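Local coordinates for protein type II restriction enzyme ngomi (Neisseria gonorrhoeae, PDB 1FIU) that recognises the double-stranded DNA sequence 5'-GCCGGC-3' and cleaves it after the first G, working as a homotetramer with two magnesium ions per subunit, at residues 138-143 with 183-188; 218-223 with 239-244. All coordinates share one frame; numbering follows the deposited sequence.

Both contacts belong to one mixed beta sheet, and their centres lie about 11 Å apart. Contact 1 joins strand 141-145 to the antiparallel strand 179-187; contact 2 joins strand 215-220 to the parallel strand 240-243. Because 179-187 and 215-220 are also neighbours, the four strands run side by side in chain order, and contact 1 closes before contact 2 opens. The seam between them is bonded directly: Ser185 O lies 2.7 Å from Val219 N, and Lys187 O lies 2.8 Å from Thr220 OG1, both probable hydrogen bonds. Contact 1 holds the magnesium ligands Asp140, just ahead of strand 141-145, and Cys186, on strand 179-187; the latter strand is flanked on its other edge by strand 215-220.

Contact 1: residues 138-143 with 183-188; sequences TPDIIV and SISCKW. With MG (magnesium ion), chain Q; MG (magnesium ion), chain N; ACY (acetic acid), chain R; nucleotides of chain D.
Asp140 reaches across to Cys186, shares one magnesium ion with it and binds a second through its other carboxylate oxygen. Its CG stands anti to its own carbonyl carbon (chi1 -66°), beside the backbone N. Asp140 OD2 accepts the backbone N-H of Cys186 at 2.8 Å, on its anti side and only 15° out of the carboxylate plane. Asp140 OD2 also binds the first magnesium at 2.2 Å, while Asp140 OD1 binds the other. Cys186 contributes its carbonyl O to the first ion, and its thiol instead packs against Ile141, SG 3.6 Å from Ile141 CD1, where Phe69 of helix 62-81 also touches Cys186. An apolar isoleucine suits this buried spot beside a sulfur that takes no metal. Behind the metals, Ile141 and Ile184 form a hydrogen-bonded antiparallel pair, with Ile141 CB 3.8 Å from Ile184 CB. Ile184 CD1 extends to Val143 CG2. On the other face Ser183 OG lies 3.3 Å from Pro139 CB. Lys187, extended until it bends at chi4 (-58°), brings NZ within 3.0 Å of the acetate O on the first magnesium. Pro139-Asp140 and Ser185-Cys186-Lys187 match the PD-(D/E)XK nuclease motif, with serine at the acidic position. An acetate, probably from the crystallisation liquor, waters and a DNA phosphate complete both magnesium shells; one carboxylate bridging two ions beside cleaved DNA is consistent with two-metal-ion phosphodiester hydrolysis.

Contact 2: residues 218-223 with 239-244; sequences VVTAEP and DCVYHF
Thr220 and Phe244 are joined through the backbone, Phe244 N donating to Thr220 O at 2.9 Å. Upstream, Tyr242 is bonded through both its own N-H and its own C=O: the N-H goes to Val218 O at 2.8 Å and the O receives Thr220 N at 3.0 Å. The ladder fades at its start, where Val218 N makes only a weak bond to Cys240 O. The N-H of Val219 points to the neighbouring strand and is taken up there by Ser185. Beta-branched Val218, Val219 and Val241 suit these buried, extended positions. The pairing is that of two parallel strands in a beta-alpha-beta unit, with helix 225-232 making the crossover and touching Val241 through Ala232 and His243 through Ile228. Where strand 215-220 ends, Thr220 folds the chain into an ST turn: OG1, anti to its own N (chi1 -170°), accepts Glu222 N and also bonds to Lys187 O, so a hydroxyl suits the place by serving two backbone groups. The turn presents Glu222 O to His243, whose NE2 donates to it at 2.8 Å; the acceptor lies in the ring plane, yet the donor stands 41° out of the carbonyl plane. Buried polar ends find partners beyond the pair: Glu222 OE1 meets Thr224 OG1 and OE2 meets Ile190 N, while Tyr242 OH bonds to Asp283. Ala221 O takes a hydrogen bond from Asn32 ND2, and its small CB sits over the Phe244 face as a CH-pi contact, 3.7 Å from the ring centroid.

Contact 1: residues 138-143 with 183-188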
loop_
_atom_site.group_PDB
_atom_site.type_symbol
_atom_site.label_atom_id
_atom_site.label_comp_id
_atom_site.label_asym_id
_atom_site.label_seq_id
_atom_site.Cartn_x
_atom_site.Cartn_y
_atom_site.Cartn_z
ATOM N N THR I 138 -15.274 -7.196 -8.072
ATOM C CA THR I 138 -16.604 -7.129 -8.676
ATOM C C THR I 138 -17.355 -5.921 -8.121
ATOM O O THR I 138 -18.104 -6.051 -7.148
ATOM C CB THR I 138 -17.423 -8.404 -8.352
ATOM O OG1 THR I 138 -16.674 -9.568 -8.739
ATOM C CG2 THR I 138 -18.755 -8.386 -9.100
ATOM N N PRO I 139 -17.160 -4.733 -8.720
ATOM C CA PRO I 139 -17.859 -3.543 -8.220
ATOM C C PRO I 139 -19.365 -3.709 -8.307
ATOM O O PRO I 139 -19.856 -4.526 -9.075
ATOM C CB PRO I 139 -17.353 -2.418 -9.127
ATOM C CG PRO I 139 -15.984 -2.944 -9.618
ATOM C CD PRO I 139 -16.310 -4.397 -9.870
ATOM N N ASP I 140 -20.106 -2.949 -7.512
ATOM C CA ASP I 140 -21.568 -3.040 -7.544
ATOM C C ASP I 140 -22.100 -2.439 -8.846
ATOM O O ASP I 140 -22.980 -3.013 -9.496
ATOM C CB ASP I 140 -22.174 -2.268 -6.360
ATOM C CG ASP I 140 -21.842 -2.894 -5.040
ATOM O OD1 ASP I 140 -21.422 -4.069 -5.050
ATOM O OD2 ASP I 140 -22.023 -2.220 -3.990
ATOM N N ILE I 141 -21.568 -1.272 -9.193
ATOM C CA ILE I 141 -21.947 -0.529 -10.395
ATOM C C ILE I 141 -20.679 -0.060 -11.080
ATOM O O ILE I 141 -19.738 0.357 -10.431
ATOM C CB ILE I 141 -22.750 0.764 -10.047
ATOM C CG1 ILE I 141 -24.085 0.398 -9.388
ATOM C CG2 ILE I 141 -23.013 1.609 -11.310
ATOM C CD1 ILE I 141 -24.782 1.604 -8.772
ATOM N N ILE I 142 -20.656 -0.123 -12.404
ATOM C CA ILE I 142 -19.493 0.381 -13.103
ATOM C C ILE I 142 -19.933 1.344 -14.188
ATOM O O ILE I 142 -21.065 1.259 -14.698
ATOM C CB ILE I 142 -18.624 -0.739 -13.786
ATOM C CG1 ILE I 142 -19.459 -1.533 -14.800
ATOM C CG2 ILE I 142 -17.967 -1.610 -12.734
ATOM C CD1 ILE I 142 -18.660 -2.633 -15.544
ATOM N N VAL I 143 -19.060 2.309 -14.479
ATOM C CA VAL I 143 -19.262 3.232 -15.597
ATOM C C VAL I 143 -18.079 2.922 -16.506
ATOM O O VAL I 143 -16.957 2.809 -16.036
ATOM C CB VAL I 143 -19.190 4.717 -15.196
ATOM C CG1 VAL I 143 -19.476 5.612 -16.421
ATOM C CG2 VAL I 143 -20.221 5.001 -14.103
ATOM N N SER I 183 -15.850 2.831 -10.430
ATOM C CA SER I 183 -16.322 1.736 -9.578
ATOM C C SER I 183 -17.187 2.460 -8.550
ATOM O O SER I 183 -16.696 3.336 -7.833
ATOM C CB SER I 183 -15.178 1.060 -8.831
ATOM O OG SER I 183 -15.706 0.173 -7.829
ATOM N N ILE I 184 -18.469 2.120 -8.517
ATOM C CA ILE I 184 -19.400 2.742 -7.577
ATOM C C ILE I 184 -19.942 1.656 -6.669
ATOM O O ILE I 184 -20.721 0.823 -7.087
ATOM C CB ILE I 184 -20.560 3.410 -8.333
ATOM C CG1 ILE I 184 -20.015 4.509 -9.254
ATOM C CG2 ILE I 184 -21.589 3.956 -7.319
ATOM C CD1 ILE I 184 -21.036 5.080 -10.203
ATOM N N SER I 185 -19.496 1.664 -5.422
ATOM C CA SER I 185 -19.934 0.700 -4.435
ATOM C C SER I 185 -21.150 1.301 -3.705
ATOM O O SER I 185 -21.149 2.487 -3.373
ATOM C CB SER I 185 -18.787 0.458 -3.453
ATOM O OG SER I 185 -19.288 -0.009 -2.217
ATOM N N CYS I 186 -22.184 0.483 -3.478
ATOM C CA CYS I 186 -23.398 0.943 -2.781
ATOM C C CYS I 186 -23.579 0.191 -1.467
ATOM O O CYS I 186 -23.304 -1.003 -1.381
ATOM C CB CYS I 186 -24.652 0.669 -3.638
ATOM S SG CYS I 186 -24.688 1.499 -5.222
ATOM N N LYS I 187 -24.053 0.903 -0.450
ATOM C CA LYS I 187 -24.343 0.279 0.840
ATOM C C LYS I 187 -25.635 0.917 1.356
ATOM O O LYS I 187 -25.648 2.098 1.685
ATOM C CB LYS I 187 -23.194 0.518 1.813
ATOM C CG LYS I 187 -21.909 -0.158 1.332
ATOM C CD LYS I 187 -20.777 -0.113 2.364
ATOM C CE LYS I 187 -19.571 -0.953 1.902
ATOM N NZ LYS I 187 -19.978 -2.373 1.656
ATOM N N TRP I 188 -26.726 0.146 1.387
ATOM C CA TRP I 188 -28.022 0.679 1.836
ATOM C C TRP I 188 -27.868 1.164 3.280
ATOM O O TRP I 188 -28.309 2.274 3.636
ATOM C CB TRP I 188 -29.086 -0.418 1.708
ATOM C CG TRP I 188 -30.433 -0.058 2.295
ATOM C CD1 TRP I 188 -31.083 -0.717 3.295
ATOM C CD2 TRP I 188 -31.270 1.053 1.931
ATOM N NE1 TRP I 188 -32.275 -0.083 3.586
ATOM C CE2 TRP I 188 -32.417 1.002 2.767
ATOM C CE3 TRP I 188 -31.160 2.083 0.988
ATOM C CZ2 TRP I 188 -33.446 1.952 2.685
ATOM C CZ3 TRP I 188 -32.179 3.028 0.906
ATOM C CH2 TRP I 188 -33.314 2.951 1.759
HETATM MG MG MG Q . -22.346 -2.929 -1.954
HETATM MG MG MG N . -20.250 -5.342 -3.773
HETATM C C ACY R . -19.229 -2.863 -1.915
HETATM O O ACY R . -20.236 -2.256 -1.310
HETATM O OXT ACY R . -19.314 -3.713 -2.814
HETATM C CH3 ACY R . -17.839 -2.448 -1.458
ATOM P P DC D 2 -26.057 -3.679 1.198
ATOM O OP1 DC D 2 -26.663 -2.472 0.618
ATOM O OP2 DC D 2 -24.651 -3.644 1.692
ATOM O "O5'" DC D 2 -26.940 -4.146 2.436
ATOM C "C5'" DC D 2 -28.333 -4.342 2.261
ATOM C "C4'" DC D 2 -28.973 -4.820 3.545
ATOM O "O4'" DC D 2 -28.461 -6.116 3.914
ATOM C "C3'" DC D 2 -28.812 -3.904 4.764
ATOM O "O3'" DC D 2 -30.160 -3.657 5.244
ATOM C "C2'" DC D 2 -27.842 -4.664 5.665
ATOM C "C1'" DC D 2 -28.030 -6.121 5.274
ATOM N N1 DC D 2 -26.806 -6.935 5.347
ATOM C C2 DC D 2 -26.739 -8.008 6.260
ATOM O O2 DC D 2 -27.772 -8.295 6.941
ATOM N N3 DC D 2 -25.574 -8.712 6.379
ATOM C C4 DC D 2 -24.509 -8.395 5.603
ATOM N N4 DC D 2 -23.362 -9.103 5.764
ATOM C C5 DC D 2 -24.573 -7.352 4.637
ATOM C C6 DC D 2 -25.728 -6.643 4.541
HETATM O O HOH W 1 -22.542 -3.347 0.154
HETATM O O HOH W 2 -18.389 -5.006 -5.120
HETATM O O HOH W 3 -18.543 -6.567 -2.846
HETATM O O HOH W 4 -21.086 -7.090 -4.804
HETATM O O HOH W 5 -24.450 -3.313 -2.583
#

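Contact 2: residues 218-223 with 239-244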
loop_
_atom_site.group_PDB
_atom_site.type_symbol
_atom_site.label_atom_id
_atom_site.label_comp_id
_atom_site.label_asym_id
_atom_site.label_seq_id
_atom_site.Cartn_x
_atom_site.Cartn_y
_atom_site.Cartn_z
ATOM N N VAL I 218 -18.238 5.502 -2.999
ATOM C CA VAL I 218 -19.225 4.713 -2.271
ATOM C C VAL I 218 -20.471 5.571 -2.124
ATOM O O VAL I 218 -20.361 6.757 -1.845
ATOM C CB VAL I 218 -18.739 4.359 -0.847
ATOM C CG1 VAL I 218 -19.828 3.599 -0.116
ATOM C CG2 VAL I 218 -17.454 3.535 -0.915
ATOM N N VAL I 219 -21.646 4.980 -2.345
ATOM C CA VAL I 219 -22.916 5.715 -2.163
ATOM C C VAL I 219 -23.647 4.966 -1.049
ATOM O O VAL I 219 -23.716 3.747 -1.063
ATOM C CB VAL I 219 -23.790 5.685 -3.445
ATOM C CG1 VAL I 219 -25.170 6.359 -3.155
ATOM C CG2 VAL I 219 -23.065 6.425 -4.580
ATOM N N THR I 220 -24.202 5.695 -0.085
ATOM C CA THR I 220 -24.858 5.023 1.029
ATOM C C THR I 220 -26.121 5.728 1.512
ATOM O O THR I 220 -26.277 6.939 1.326
ATOM C CB THR I 220 -23.847 4.891 2.226
ATOM O OG1 THR I 220 -24.399 4.043 3.240
ATOM C CG2 THR I 220 -23.525 6.270 2.825
ATOM N N ALA I 221 -27.028 4.956 2.119
ATOM C CA ALA I 221 -28.230 5.547 2.698
ATOM C C ALA I 221 -28.145 5.414 4.222
ATOM O O ALA I 221 -29.137 5.620 4.916
ATOM C CB ALA I 221 -29.489 4.877 2.172
ATOM N N GLU I 222 -26.961 5.082 4.741
ATOM C CA GLU I 222 -26.789 4.962 6.204
ATOM C C GLU I 222 -27.136 6.305 6.864
ATOM O O GLU I 222 -26.591 7.356 6.499
ATOM C CB GLU I 222 -25.344 4.548 6.528
ATOM C CG GLU I 222 -24.978 4.686 8.024
ATOM C CD GLU I 222 -25.903 3.880 8.922
ATOM O OE1 GLU I 222 -26.192 4.359 10.041
ATOM O OE2 GLU I 222 -26.332 2.768 8.526
ATOM N N PRO I 223 -28.012 6.298 7.888
ATOM C CA PRO I 223 -28.352 7.587 8.502
ATOM C C PRO I 223 -27.367 8.203 9.498
ATOM O O PRO I 223 -27.336 9.428 9.669
ATOM C CB PRO I 223 -29.717 7.304 9.163
ATOM C CG PRO I 223 -29.591 5.881 9.569
ATOM C CD PRO I 223 -28.921 5.231 8.343
ATOM N N ASP I 239 -12.176 7.408 -3.027
ATOM C CA ASP I 239 -12.059 8.809 -3.447
ATOM C C ASP I 239 -12.932 9.740 -2.606
ATOM O O ASP I 239 -12.480 10.805 -2.174
ATOM C CB ASP I 239 -12.488 9.000 -4.910
ATOM C CG ASP I 239 -11.603 8.248 -5.906
ATOM O OD1 ASP I 239 -10.602 7.637 -5.509
ATOM O OD2 ASP I 239 -11.948 8.282 -7.096
ATOM N N CYS I 240 -14.193 9.350 -2.434
ATOM C CA CYS I 240 -15.174 10.142 -1.694
ATOM C C CYS I 240 -16.428 9.291 -1.472
ATOM O O CYS I 240 -16.672 8.337 -2.211
ATOM C CB CYS I 240 -15.543 11.387 -2.505
ATOM S SG CYS I 240 -16.455 12.663 -1.516
ATOM N N VAL I 241 -17.212 9.633 -0.448
ATOM C CA VAL I 241 -18.460 8.928 -0.159
ATOM C C VAL I 241 -19.608 9.886 -0.458
ATOM O O VAL I 241 -19.491 11.099 -0.251
ATOM C CB VAL I 241 -18.497 8.471 1.326
ATOM C CG1 VAL I 241 -19.865 7.883 1.701
ATOM C CG2 VAL I 241 -17.439 7.405 1.544
ATOM N N TYR I 242 -20.714 9.354 -0.961
ATOM C CA TYR I 242 -21.865 10.180 -1.313
ATOM C C TYR I 242 -23.097 9.675 -0.573
ATOM O O TYR I 242 -23.387 8.490 -0.615
ATOM C CB TYR I 242 -22.102 10.113 -2.826
ATOM C CG TYR I 242 -20.925 10.680 -3.592
ATOM C CD1 TYR I 242 -19.746 9.942 -3.748
ATOM C CD2 TYR I 242 -20.977 11.975 -4.118
ATOM C CE1 TYR I 242 -18.625 10.490 -4.420
ATOM C CE2 TYR I 242 -19.865 12.530 -4.790
ATOM C CZ TYR I 242 -18.693 11.777 -4.931
ATOM O OH TYR I 242 -17.607 12.342 -5.568
ATOM N N HIS I 243 -23.798 10.586 0.113
ATOM C CA HIS I 243 -24.973 10.229 0.898
ATOM C C HIS I 243 -26.244 10.406 0.068
ATOM O O HIS I 243 -26.388 11.402 -0.660
ATOM C CB HIS I 243 -25.049 11.114 2.166
ATOM C CG HIS I 243 -26.014 10.602 3.199
ATOM N ND1 HIS I 243 -27.317 11.043 3.292
ATOM C CD2 HIS I 243 -25.880 9.622 4.123
ATOM C CE1 HIS I 243 -27.949 10.351 4.230
ATOM N NE2 HIS I 243 -27.099 9.481 4.751
ATOM N N PHE I 244 -27.171 9.460 0.208
ATOM C CA PHE I 244 -28.409 9.499 -0.559
ATOM C C PHE I 244 -29.324 10.683 -0.258
ATOM O O PHE I 244 -30.191 11.017 -1.070
ATOM C CB PHE I 244 -29.190 8.177 -0.400
ATOM C CG PHE I 244 -30.228 8.190 0.701
ATOM C CD1 PHE I 244 -31.568 7.950 0.400
ATOM C CD2 PHE I 244 -29.864 8.395 2.043
ATOM C CE1 PHE I 244 -32.532 7.900 1.414
ATOM C CE2 PHE I 244 -30.833 8.346 3.061
ATOM C CZ PHE I 244 -32.157 8.097 2.740
#